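PDB 3QFF: N5-carboxyaminoimidazole ribonucleotide synthetase from Bacillus anthracis, which catalyses the ATP-dependent carboxylation of 5-aminoimidazole ribonucleotide to N5-carboxyaminoimidazole ribonucleotide, using bicarbonate, in purine biosynthesis. Local coordinates for residues 255-260 with 277-282; 202-207 with 302-307; 17-22 with 38-43; 289-294 with 307-312. All coordinates share one frame; numbering follows the deposited sequence.

Interaction 1: residues 255-260 with 277-282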
loop_
_atom_site.group_PDB
_atom_site.type_symbol
_atom_site.label_atom_id
_atom_site.label_comp_id
_atom_site.label_asym_id
_atom_site.label_seq_id
_atom_site.Cartn_x
_atom_site.Cartn_y
_atom_site.Cartn_z
ATOM N N VAL A 255 -17.112 14.712 -7.265
ATOM C CA VAL A 255 -15.830 14.925 -6.601
ATOM C C VAL A 255 -15.593 13.728 -5.678
ATOM O O VAL A 255 -16.431 13.408 -4.845
ATOM C CB VAL A 255 -15.781 16.253 -5.803
ATOM C CG1 VAL A 255 -14.459 16.367 -5.001
ATOM C CG2 VAL A 255 -15.961 17.458 -6.751
ATOM N N GLY A 256 -14.449 13.068 -5.829
ATOM C CA GLY A 256 -14.165 11.848 -5.092
ATOM C C GLY A 256 -14.273 10.629 -6.001
ATOM O O GLY A 256 -13.816 10.653 -7.153
ATOM N N THR A 257 -14.913 9.580 -5.485
ATOM C CA THR A 257 -14.935 8.260 -6.110
ATOM C C THR A 257 -16.367 7.876 -6.435
ATOM O O THR A 257 -17.268 8.065 -5.605
ATOM C CB THR A 257 -14.340 7.205 -5.140
ATOM O OG1 THR A 257 -13.027 7.618 -4.766
ATOM C CG2 THR A 257 -14.230 5.820 -5.793
ATOM N N LEU A 258 -16.583 7.359 -7.644
ATOM C CA LEU A 258 -17.889 6.814 -8.014
ATOM C C LEU A 258 -17.734 5.407 -8.589
ATOM O O LEU A 258 -16.999 5.212 -9.542
ATOM C CB LEU A 258 -18.593 7.725 -9.037
ATOM C CG LEU A 258 -20.031 7.332 -9.418
ATOM C CD1 LEU A 258 -20.977 7.505 -8.223
ATOM C CD2 LEU A 258 -20.529 8.176 -10.604
ATOM N N ALA A 259 -18.409 4.430 -7.991
ATOM C CA ALA A 259 -18.464 3.094 -8.574
ATOM C C ALA A 259 -19.744 3.025 -9.383
ATOM O O ALA A 259 -20.809 3.377 -8.879
ATOM C CB ALA A 259 -18.489 2.030 -7.478
ATOM N N VAL A 260 -19.642 2.573 -10.625
ATOM C CA VAL A 260 -20.812 2.458 -11.494
ATOM C C VAL A 260 -21.023 0.974 -11.770
ATOM O O VAL A 260 -20.179 0.345 -12.401
ATOM C CB VAL A 260 -20.600 3.214 -12.824
ATOM C CG1 VAL A 260 -21.920 3.287 -13.624
ATOM C CG2 VAL A 260 -20.037 4.629 -12.573
ATOM N N PRO A 277 -21.204 6.352 -4.241
ATOM C CA PRO A 277 -20.282 7.474 -4.274
ATOM C C PRO A 277 -19.176 7.315 -3.226
ATOM O O PRO A 277 -19.014 8.164 -2.359
ATOM C CB PRO A 277 -21.180 8.667 -3.941
ATOM C CG PRO A 277 -22.248 8.080 -3.067
ATOM C CD PRO A 277 -22.409 6.647 -3.449
ATOM N N ARG A 278 -18.423 6.233 -3.334
ATOM C CA ARG A 278 -17.327 5.933 -2.424
ATOM C C ARG A 278 -16.518 4.831 -3.059
ATOM O O ARG A 278 -16.976 4.219 -4.036
ATOM C CB ARG A 278 -17.878 5.449 -1.067
ATOM C CG ARG A 278 -18.994 4.419 -1.197
ATOM C CD ARG A 278 -19.168 3.566 0.052
ATOM N NE ARG A 278 -20.307 2.669 -0.140
ATOM C CZ ARG A 278 -20.260 1.513 -0.804
ATOM N NH1 ARG A 278 -19.118 1.073 -1.337
ATOM N NH2 ARG A 278 -21.364 0.793 -0.938
ATOM N N PRO A 279 -15.310 4.562 -2.517
ATOM C CA PRO A 279 -14.637 3.325 -2.873
ATOM C C PRO A 279 -15.578 2.152 -2.611
ATOM O O PRO A 279 -16.428 2.184 -1.695
ATOM C CB PRO A 279 -13.431 3.285 -1.921
ATOM C CG PRO A 279 -13.174 4.716 -1.591
ATOM C CD PRO A 279 -14.519 5.375 -1.576
ATOM N N HIS A 280 -15.430 1.130 -3.430
ATOM C CA HIS A 280 -16.402 0.082 -3.525
ATOM C C HIS A 280 -15.669 -1.254 -3.517
ATOM O O HIS A 280 -14.501 -1.331 -3.908
ATOM C CB HIS A 280 -17.166 0.296 -4.834
ATOM C CG HIS A 280 -18.362 -0.576 -5.002
ATOM N ND1 HIS A 280 -18.322 -1.754 -5.720
ATOM C CD2 HIS A 280 -19.641 -0.430 -4.586
ATOM C CE1 HIS A 280 -19.525 -2.302 -5.726
ATOM N NE2 HIS A 280 -20.346 -1.514 -5.052
ATOM N N ASN A 281 -16.362 -2.297 -3.069
ATOM C CA ASN A 281 -15.808 -3.668 -3.002
ATOM C C ASN A 281 -15.292 -4.169 -4.364
ATOM O O ASN A 281 -14.277 -4.874 -4.431
ATOM C CB ASN A 281 -16.885 -4.612 -2.448
ATOM C CG ASN A 281 -16.334 -5.942 -1.926
ATOM O OD1 ASN A 281 -15.181 -6.329 -2.158
ATOM N ND2 ASN A 281 -17.180 -6.647 -1.208
ATOM N N SER A 282 -15.977 -3.794 -5.445
ATOM C CA SER A 282 -15.575 -4.196 -6.797
ATOM C C SER A 282 -14.300 -3.474 -7.313
ATOM O O SER A 282 -13.835 -3.758 -8.405
ATOM C CB SER A 282 -16.756 -4.081 -7.784
ATOM O OG SER A 282 -17.073 -2.732 -8.111
#
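ND1 of His280, in the ring that packs on Ala259, is gripped twice by Ser282. The backbone N of Ser282 donates to ND1 at 3.1 Å from a position tilted out of the ring plane, and Ser282 OG forms a hydrogen bond with ND1 at 2.9 Å. Ser282 thus holds the ring from ND1. At the root of the side chain, His280 CB and CG meet the methyl of Ala259, whose CB lies 3.4 Å from His280 CB. A methyl group suits such a close approach.

Both segments belong to the ATP-grasp domain. Strand 256-264 is an inner strand of an antiparallel sheet, between 195-203 and 270-276, and residues 277-282 are the loop that leaves 270-276 and folds back over strand 256-264. Thr257 CG2, anti to its own backbone N, reaches 3.7 Å from Pro279 N, while Thr257 OG1 is engaged by His298 of helix 294-303. Thr257 O receives a CA-H contact from Pro277 CA at 3.3 Å. Beside it, Leu258 CD1 lies 4.0 Å from Pro277 CA. The rigid prolines on both sides of Arg278 limit the backbone shapes open to this loop. Arg278 NH1 donates to Pro279 O at 2.9 Å, and its NE forms a salt bridge with Glu84.

Interaction 2: residues 202-207 with 302-307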
loop_
_atom_site.group_PDB
_atom_site.type_symbol
_atom_site.label_atom_id
_atom_site.label_comp_id
_atom_site.label_asym_id
_atom_site.label_seq_id
_atom_site.Cartn_x
_atom_site.Cartn_y
_atom_site.Cartn_z
ATOM N N ILE A 202 -12.819 8.394 -10.898
ATOM C CA ILE A 202 -12.322 9.339 -9.909
ATOM C C ILE A 202 -12.332 10.724 -10.510
ATOM O O ILE A 202 -11.855 10.901 -11.632
ATOM C CB ILE A 202 -10.844 9.046 -9.534
ATOM C CG1 ILE A 202 -10.613 7.560 -9.234
ATOM C CG2 ILE A 202 -10.369 9.994 -8.375
ATOM C CD1 ILE A 202 -11.397 7.007 -8.030
ATOM N N ARG A 203 -12.846 11.699 -9.770
ATOM C CA ARG A 203 -12.812 13.094 -10.223
ATOM C C ARG A 203 -12.373 13.979 -9.074
ATOM O O ARG A 203 -12.983 13.959 -8.003
ATOM C CB ARG A 203 -14.176 13.548 -10.766
ATOM C CG ARG A 203 -14.133 14.916 -11.433
ATOM C CD ARG A 203 -15.364 15.191 -12.311
ATOM N NE ARG A 203 -15.379 16.579 -12.793
ATOM C CZ ARG A 203 -15.818 17.627 -12.096
ATOM N NH1 ARG A 203 -16.287 17.479 -10.870
ATOM N NH2 ARG A 203 -15.786 18.844 -12.634
ATOM N N SER A 204 -11.305 14.735 -9.284
ATOM C CA SER A 204 -10.762 15.576 -8.216
ATOM C C SER A 204 -11.551 16.877 -8.039
ATOM O O SER A 204 -12.364 17.244 -8.888
ATOM C CB SER A 204 -9.274 15.880 -8.453
ATOM O OG SER A 204 -9.098 16.953 -9.371
ATOM N N VAL A 205 -11.281 17.567 -6.929
ATOM C CA VAL A 205 -11.871 18.864 -6.623
ATOM C C VAL A 205 -11.723 19.818 -7.822
ATOM O O VAL A 205 -12.676 20.524 -8.181
ATOM C CB VAL A 205 -11.210 19.481 -5.342
ATOM C CG1 VAL A 205 -11.618 20.941 -5.148
ATOM C CG2 VAL A 205 -11.586 18.691 -4.122
ATOM N N SER A 206 -10.554 19.805 -8.464
ATOM C CA SER A 206 -10.300 20.689 -9.605
ATOM C C SER A 206 -10.833 20.168 -10.953
ATOM O O SER A 206 -10.674 20.834 -11.973
ATOM C CB SER A 206 -8.806 21.013 -9.719
ATOM O OG SER A 206 -8.048 19.852 -10.025
ATOM N N GLY A 207 -11.451 18.986 -10.952
ATOM C CA GLY A 207 -12.030 18.414 -12.167
ATOM C C GLY A 207 -11.164 17.465 -12.995
ATOM O O GLY A 207 -11.593 17.037 -14.057
ATOM N N ILE A 302 -9.997 14.174 -3.049
ATOM C CA ILE A 302 -10.605 15.080 -2.077
ATOM C C ILE A 302 -9.617 16.147 -1.578
ATOM O O ILE A 302 -10.028 17.243 -1.194
ATOM C CB ILE A 302 -11.268 14.336 -0.892
ATOM C CG1 ILE A 302 -10.217 13.621 -0.041
ATOM C CG2 ILE A 302 -12.389 13.384 -1.409
ATOM C CD1 ILE A 302 -10.743 13.092 1.290
ATOM N N CYS A 303 -8.329 15.810 -1.566
ATOM C CA CYS A 303 -7.291 16.742 -1.138
ATOM C C CYS A 303 -6.829 17.628 -2.294
ATOM O O CYS A 303 -6.035 18.552 -2.090
ATOM C CB CYS A 303 -6.083 15.998 -0.546
ATOM S SG CYS A 303 -6.399 15.140 1.017
ATOM N N ASN A 304 -7.330 17.341 -3.501
ATOM C CA ASN A 304 -6.978 18.077 -4.721
ATOM C C ASN A 304 -5.486 17.978 -5.061
ATOM O O ASN A 304 -4.838 18.958 -5.422
ATOM C CB ASN A 304 -7.464 19.540 -4.641
ATOM C CG ASN A 304 -7.592 20.201 -6.011
ATOM O OD1 ASN A 304 -7.740 19.525 -7.034
ATOM N ND2 ASN A 304 -7.540 21.539 -6.035
ATOM N N LEU A 305 -4.934 16.780 -4.918
ATOM C CA LEU A 305 -3.599 16.486 -5.437
ATOM C C LEU A 305 -3.743 15.943 -6.856
ATOM O O LEU A 305 -4.840 15.519 -7.257
ATOM C CB LEU A 305 -2.897 15.455 -4.549
ATOM C CG LEU A 305 -2.926 15.699 -3.036
ATOM C CD1 LEU A 305 -2.311 14.514 -2.328
ATOM C CD2 LEU A 305 -2.190 17.007 -2.663
ATOM N N PRO A 306 -2.655 15.954 -7.637
ATOM C CA PRO A 306 -2.767 15.323 -8.955
ATOM C C PRO A 306 -3.171 13.849 -8.809
ATOM O O PRO A 306 -2.717 13.167 -7.877
ATOM C CB PRO A 306 -1.342 15.416 -9.496
ATOM C CG PRO A 306 -0.757 16.609 -8.794
ATOM C CD PRO A 306 -1.281 16.445 -7.391
ATOM N N LEU A 307 -4.025 13.371 -9.710
ATOM C CA LEU A 307 -4.459 11.987 -9.651
ATOM C C LEU A 307 -3.346 11.070 -10.155
ATOM O O LEU A 307 -2.558 11.465 -10.999
ATOM C CB LEU A 307 -5.763 11.783 -10.435
ATOM C CG LEU A 307 -6.977 12.593 -9.951
ATOM C CD1 LEU A 307 -8.222 12.286 -10.803
ATOM C CD2 LEU A 307 -7.276 12.379 -8.443
HETATM O O HOH W 1 -6.297 16.490 -9.415
#
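A Schellman motif ends helix 294-303, and its C-prime residue, Asn304, presses against Val205 and Ser206 of a type I beta turn running from Ser204 to Gly207. In the motif Leu305 N bonds to Arg300 O and Asn304 N to Ala301 O. Asn304 takes positive phi (62°), which asparagine tolerates better than most residues with a side chain.

The amide group of Asn304 is set anti to its backbone N (chi1 -159°), which swings it across to the turn. There OD1 accepts a weak hydrogen bond from Ser206 N at 3.2 Å. Ser206 OG also lies 3.0 Å from Asn304 OD1, but its proton could instead go to Ser204 OG. The side chains of Val205 and Asn304 cross at about a right angle, Val205 CB 3.7 Å from Asn304 CG, and the CG2 branch of Val205 rests 3.6 Å from Ile302 O.

The other end of the contact is apolar. Leu307 CD2 meets Ile202 CG2 at 3.9 Å and Ser204 CB at 4.0 Å, so a branched leucine tip covers the end of strand 195-203. Between the two ends, a water accepts from Ser204 OG at 2.8 Å and donates to Leu305 O. Pro306 packs on Val333 of the second subunit.

The two ends of the Asn304 amide have distinct roles. It bridges the N-terminal segment and the turn, firmly through ND2 to Met7 O and more weakly through OD1 to the turn, and the serine hydroxyl and water supply a polar link beside the apolar packing.

Interaction 3: residues 17-22 with 38-43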
loop_
_atom_site.group_PDB
_atom_site.type_symbol
_atom_site.label_atom_id
_atom_site.label_comp_id
_atom_site.label_asym_id
_atom_site.label_seq_id
_atom_site.Cartn_x
_atom_site.Cartn_y
_atom_site.Cartn_z
ATOM N N ILE A 17 -7.253 14.065 7.889
ATOM C CA ILE A 17 -8.438 13.633 7.186
ATOM C C ILE A 17 -9.371 12.916 8.160
ATOM O O ILE A 17 -8.980 11.933 8.822
ATOM C CB ILE A 17 -8.088 12.712 5.993
ATOM C CG1 ILE A 17 -7.147 13.444 5.024
ATOM C CG2 ILE A 17 -9.378 12.244 5.309
ATOM C CD1 ILE A 17 -6.527 12.547 3.952
ATOM N N GLY A 18 -10.597 13.414 8.234
ATOM C CA GLY A 18 -11.641 12.845 9.072
ATOM C C GLY A 18 -12.592 11.987 8.263
ATOM O O GLY A 18 -13.102 12.411 7.218
ATOM N N ILE A 19 -12.844 10.784 8.762
ATOM C CA ILE A 19 -13.663 9.810 8.054
ATOM C C ILE A 19 -14.903 9.452 8.882
ATOM O O ILE A 19 -14.796 9.071 10.055
ATOM C CB ILE A 19 -12.858 8.518 7.738
ATOM C CG1 ILE A 19 -11.572 8.861 6.956
ATOM C CG2 ILE A 19 -13.753 7.502 6.987
ATOM C CD1 ILE A 19 -10.624 7.674 6.700
ATOM N N ILE A 20 -16.074 9.591 8.266
ATOM C CA ILE A 20 -17.321 9.156 8.884
ATOM C C ILE A 20 -17.594 7.695 8.497
ATOM O O ILE A 20 -17.942 7.388 7.352
ATOM C CB ILE A 20 -18.515 10.067 8.512
ATOM C CG1 ILE A 20 -18.220 11.524 8.895
ATOM C CG2 ILE A 20 -19.829 9.568 9.176
ATOM C CD1 ILE A 20 -19.188 12.517 8.326
ATOM N N GLY A 21 -17.447 6.815 9.474
ATOM C CA GLY A 21 -17.620 5.386 9.275
ATOM C C GLY A 21 -16.269 4.717 9.383
ATOM O O GLY A 21 -15.325 5.119 8.710
ATOM N N GLY A 22 -16.170 3.701 10.236
ATOM C CA GLY A 22 -14.876 3.112 10.560
ATOM C C GLY A 22 -14.698 1.679 10.121
ATOM O O GLY A 22 -13.869 0.970 10.693
ATOM N N TYR A 38 -0.577 11.864 5.884
ATOM C CA TYR A 38 -1.767 12.450 6.504
ATOM C C TYR A 38 -2.040 11.851 7.881
ATOM O O TYR A 38 -1.696 10.696 8.158
ATOM C CB TYR A 38 -3.007 12.287 5.609
ATOM C CG TYR A 38 -2.946 13.141 4.384
ATOM C CD1 TYR A 38 -3.304 14.488 4.432
ATOM C CD2 TYR A 38 -2.486 12.617 3.171
ATOM C CE1 TYR A 38 -3.227 15.289 3.309
ATOM C CE2 TYR A 38 -2.402 13.418 2.030
ATOM C CZ TYR A 38 -2.775 14.747 2.104
ATOM O OH TYR A 38 -2.688 15.528 0.974
ATOM N N LYS A 39 -2.654 12.660 8.738
ATOM C CA LYS A 39 -3.176 12.212 10.027
ATOM C C LYS A 39 -4.644 11.838 9.817
ATOM O O LYS A 39 -5.297 12.380 8.929
ATOM C CB LYS A 39 -3.015 13.348 11.052
ATOM C CG LYS A 39 -3.613 13.076 12.429
ATOM C CD LYS A 39 -3.133 14.134 13.457
ATOM C CE LYS A 39 -3.893 13.999 14.788
ATOM N NZ LYS A 39 -3.392 14.959 15.829
ATOM N N ILE A 40 -5.155 10.901 10.609
ATOM C CA ILE A 40 -6.500 10.378 10.412
ATOM C C ILE A 40 -7.351 10.470 11.678
ATOM O O ILE A 40 -6.924 10.039 12.760
ATOM C CB ILE A 40 -6.471 8.884 9.946
ATOM C CG1 ILE A 40 -5.645 8.718 8.656
ATOM C CG2 ILE A 40 -7.914 8.306 9.796
ATOM C CD1 ILE A 40 -6.212 9.422 7.434
ATOM N N ALA A 41 -8.549 11.038 11.534
ATOM C CA ALA A 41 -9.579 10.967 12.584
ATOM C C ALA A 41 -10.767 10.179 12.051
ATOM O O ALA A 41 -11.142 10.332 10.887
ATOM C CB ALA A 41 -10.003 12.377 13.021
ATOM N N VAL A 42 -11.363 9.331 12.882
ATOM C CA VAL A 42 -12.522 8.547 12.452
ATOM C C VAL A 42 -13.648 8.655 13.479
ATOM O O VAL A 42 -13.398 8.727 14.684
ATOM C CB VAL A 42 -12.151 7.043 12.184
ATOM C CG1 VAL A 42 -11.473 6.406 13.397
ATOM C CG2 VAL A 42 -13.383 6.211 11.768
ATOM N N LEU A 43 -14.883 8.682 12.986
ATOM C CA LEU A 43 -16.077 8.553 13.828
ATOM C C LEU A 43 -16.841 7.286 13.454
ATOM O O LEU A 43 -17.101 7.034 12.272
ATOM C CB LEU A 43 -16.976 9.783 13.690
ATOM C CG LEU A 43 -18.294 9.884 14.475
ATOM C CD1 LEU A 43 -18.710 11.334 14.534
ATOM C CD2 LEU A 43 -19.419 9.051 13.856
#
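Backbone hydrogen bonds join Ile17 and Ile19 to Lys39, Ala41 and Leu43 in parallel register. Ile17 N donates to Lys39 O at 2.8 Å, and Ile17 O accepts from Ala41 N. Ile19 repeats the pattern with Ala41 O and Leu43 N, and Gly21 N closes the ladder on Leu43 O, also at 2.8 Å. CA-H contacts reinforce it, the shortest from Gly18 CA to Ala41 O at 3.1 Å.

The two strands are the arms of a beta-alpha-beta crossover through helix 24-35, within the Rossmann-like preATP-grasp domain. Gly21 and Gly22 open the glycine-rich turn leading into that helix, consistent with a GxGxxG pattern. Gly21 has phi 110°, where a side chain would run into the preceding carbonyl, and its buried O has no partner in the model. At Gly22 the lack of a side chain lets Val42 CG2 come within 3.6 Å of its CA. Gly22 N bonds to Asp44.

Apolar packing falls on both faces of the sheet. On the one carrying Ile17, Ile19, Ile40 and Val42, Ile17 CB meets Ile40 CD1 at 4.1 Å, and Ile40 also touches helix 24-35. These beta-branched residues suit extended strands. On the other, Ile20, Ala41 and Leu43 lie against Leu72 of helix 66-74.

One CH-pi contact lies at the start of the pair. Ile17 CD1 sits over a face of the Tyr38 ring, 4.0 Å from its centroid and displaced toward the rim. The hydroxyl beyond bonds to Ile11 O.

Interaction 4: residues 289-294 with 307-312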
loop_
_atom_site.group_PDB
_atom_site.type_symbol
_atom_site.label_atom_id
_atom_site.label_comp_id
_atom_site.label_asym_id
_atom_site.label_seq_id
_atom_site.Cartn_x
_atom_site.Cartn_y
_atom_site.Cartn_z
ATOM N N ALA A 289 -3.155 -4.557 -8.304
ATOM C CA ALA A 289 -3.037 -4.754 -9.759
ATOM C C ALA A 289 -2.949 -3.478 -10.588
ATOM O O ALA A 289 -2.667 -3.555 -11.790
ATOM C CB ALA A 289 -4.174 -5.617 -10.272
ATOM N N CYS A 290 -3.201 -2.321 -9.968
ATOM C CA CYS A 290 -3.153 -1.049 -10.692
ATOM C C CYS A 290 -2.051 -0.150 -10.186
ATOM O O CYS A 290 -1.549 -0.310 -9.080
ATOM C CB CYS A 290 -4.489 -0.303 -10.604
ATOM S SG CYS A 290 -5.791 -1.051 -11.557
ATOM N N GLU A 291 -1.714 0.837 -11.004
ATOM C CA GLU A 291 -0.687 1.802 -10.672
ATOM C C GLU A 291 -1.014 2.655 -9.421
ATOM O O GLU A 291 -0.105 3.016 -8.671
ATOM C CB GLU A 291 -0.416 2.662 -11.906
ATOM C CG GLU A 291 0.876 3.406 -11.832
ATOM C CD GLU A 291 1.251 4.037 -13.149
ATOM O OE1 GLU A 291 1.784 5.169 -13.111
ATOM O OE2 GLU A 291 0.996 3.409 -14.209
ATOM N N THR A 292 -2.299 2.955 -9.198
ATOM C CA THR A 292 -2.793 3.604 -7.969
ATOM C C THR A 292 -4.022 2.842 -7.492
ATOM O O THR A 292 -4.836 2.441 -8.306
ATOM C CB THR A 292 -3.273 5.071 -8.233
ATOM O OG1 THR A 292 -2.328 5.765 -9.050
ATOM C CG2 THR A 292 -3.445 5.843 -6.907
ATOM N N SER A 293 -4.197 2.665 -6.189
ATOM C CA SER A 293 -5.433 2.040 -5.723
ATOM C C SER A 293 -6.602 3.023 -5.723
ATOM O O SER A 293 -6.403 4.241 -5.678
ATOM C CB SER A 293 -5.253 1.449 -4.330
ATOM O OG SER A 293 -5.405 2.447 -3.346
ATOM N N GLN A 294 -7.831 2.507 -5.753
ATOM C CA GLN A 294 -8.997 3.379 -5.597
ATOM C C GLN A 294 -8.913 4.239 -4.334
ATOM O O GLN A 294 -9.448 5.364 -4.294
ATOM C CB GLN A 294 -10.294 2.563 -5.624
ATOM C CG GLN A 294 -10.490 1.625 -4.435
ATOM C CD GLN A 294 -11.843 0.920 -4.445
ATOM O OE1 GLN A 294 -12.807 1.395 -5.053
ATOM N NE2 GLN A 294 -11.928 -0.198 -3.731
ATOM N N LEU A 307 -4.025 13.371 -9.710
ATOM C CA LEU A 307 -4.459 11.987 -9.651
ATOM C C LEU A 307 -3.346 11.070 -10.155
ATOM O O LEU A 307 -2.558 11.465 -10.999
ATOM C CB LEU A 307 -5.763 11.783 -10.435
ATOM C CG LEU A 307 -6.977 12.593 -9.951
ATOM C CD1 LEU A 307 -8.222 12.286 -10.803
ATOM C CD2 LEU A 307 -7.276 12.379 -8.443
ATOM N N GLY A 308 -3.272 9.855 -9.623
ATOM C CA GLY A 308 -2.310 8.885 -10.140
ATOM C C GLY A 308 -2.842 8.136 -11.351
ATOM O O GLY A 308 -4.009 8.267 -11.704
ATOM N N GLU A 309 -1.990 7.351 -11.988
ATOM C CA GLU A 309 -2.415 6.556 -13.149
ATOM C C GLU A 309 -3.256 5.339 -12.754
ATOM O O GLU A 309 -3.137 4.831 -11.638
ATOM C CB GLU A 309 -1.209 6.174 -14.026
ATOM C CG GLU A 309 -0.382 7.396 -14.495
ATOM C CD GLU A 309 -1.244 8.507 -15.127
ATOM O OE1 GLU A 309 -2.157 8.189 -15.914
ATOM O OE2 GLU A 309 -1.004 9.704 -14.845
ATOM N N THR A 310 -4.111 4.880 -13.666
ATOM C CA THR A 310 -5.018 3.762 -13.364
ATOM C C THR A 310 -4.752 2.515 -14.199
ATOM O O THR A 310 -5.593 1.603 -14.251
ATOM C CB THR A 310 -6.472 4.149 -13.586
ATOM O OG1 THR A 310 -6.630 4.541 -14.952
ATOM C CG2 THR A 310 -6.870 5.290 -12.660
ATOM N N ASN A 311 -3.594 2.483 -14.853
ATOM C CA ASN A 311 -3.174 1.349 -15.664
ATOM C C ASN A 311 -3.238 0.037 -14.917
ATOM O O ASN A 311 -2.809 -0.049 -13.756
ATOM C CB ASN A 311 -1.742 1.556 -16.147
ATOM C CG ASN A 311 -1.598 2.789 -17.007
ATOM O OD1 ASN A 311 -2.310 2.948 -18.001
ATOM N ND2 ASN A 311 -0.680 3.672 -16.633
ATOM N N LEU A 312 -3.764 -0.978 -15.592
ATOM C CA LEU A 312 -3.740 -2.338 -15.091
ATOM C C LEU A 312 -2.345 -2.907 -15.359
ATOM O O LEU A 312 -1.942 -3.056 -16.519
ATOM C CB LEU A 312 -4.805 -3.206 -15.768
ATOM C CG LEU A 312 -4.916 -4.616 -15.155
ATOM C CD1 LEU A 312 -5.521 -4.573 -13.747
ATOM C CD2 LEU A 312 -5.693 -5.546 -16.028
#
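Thr292 and Gly308 form the tight end of this contact. Thr292 OG1, anti to the carbonyl carbon of its own residue (chi1 -45°), lies 3.3 Å from Gly308 CA and donates to Glu309 O at 2.9 Å. A CB on residue 308 would collide with that hydroxyl, which explains the glycine. Further along, where the chains run nearly antiparallel, Glu291 N donates to Asn311 O at 3.1 Å.

The long side chain of Glu291 extends alongside Glu309 and Asn311, its CD 3.4 Å from Glu309 CB. Asn311 ND2 reaches Glu291 OE2 at 3.0 Å in a nearly straight bond (173°), in its own amide plane but from above the carboxylate plane. The same carboxylate binds Lys314 and Tyr340 of the second subunit, and these partners probably stabilise its negative charge beside Glu309.

Toward Leu312 the backbones stay close, with a single bridge between Cys290 and Leu312, but side-chain packing is looser. Leu312 CD1 makes only apolar side-chain contacts, with Ala289 CB at 3.9 Å and Cys290 SG at 4.2 Å, and the residue is partly exposed. Asn311 is largely exposed, though its amide is held by Glu291; its backbone N is buried without a partner.

Residues 289-294 link helix 286-289 to helix 294-303, with Ser293 as N-cap of the latter. Residues 307-312 run back past that helix toward strand 316-322, and Thr310 OG1 bonds to Val211 O of strand 209-220.

Overall arrangement
Interaction 1 lies closest to the centre of the chain, about 5 Å between centres, and the side chain of His280 is about 8 Å from the bound ADP. It adjoins interaction 2 through neighbouring strands of one sheet, where Gly256 N probably donates to Arg203 O at 2.8 Å. His280 O is likewise linked to Gln294 NE2 of interaction 4 at 2.8 Å. Interactions 2 and 4 share Leu307, so the chain leaving helix 294-303 serves both in succession; both reach the second subunit, interaction 4 more extensively. Interaction 3, in the preATP-grasp domain, meets interaction 2 where Cys303 SG packs 3.9 Å from Ile17 CD1, but its nearest atoms stay about 11 Å from interaction 4.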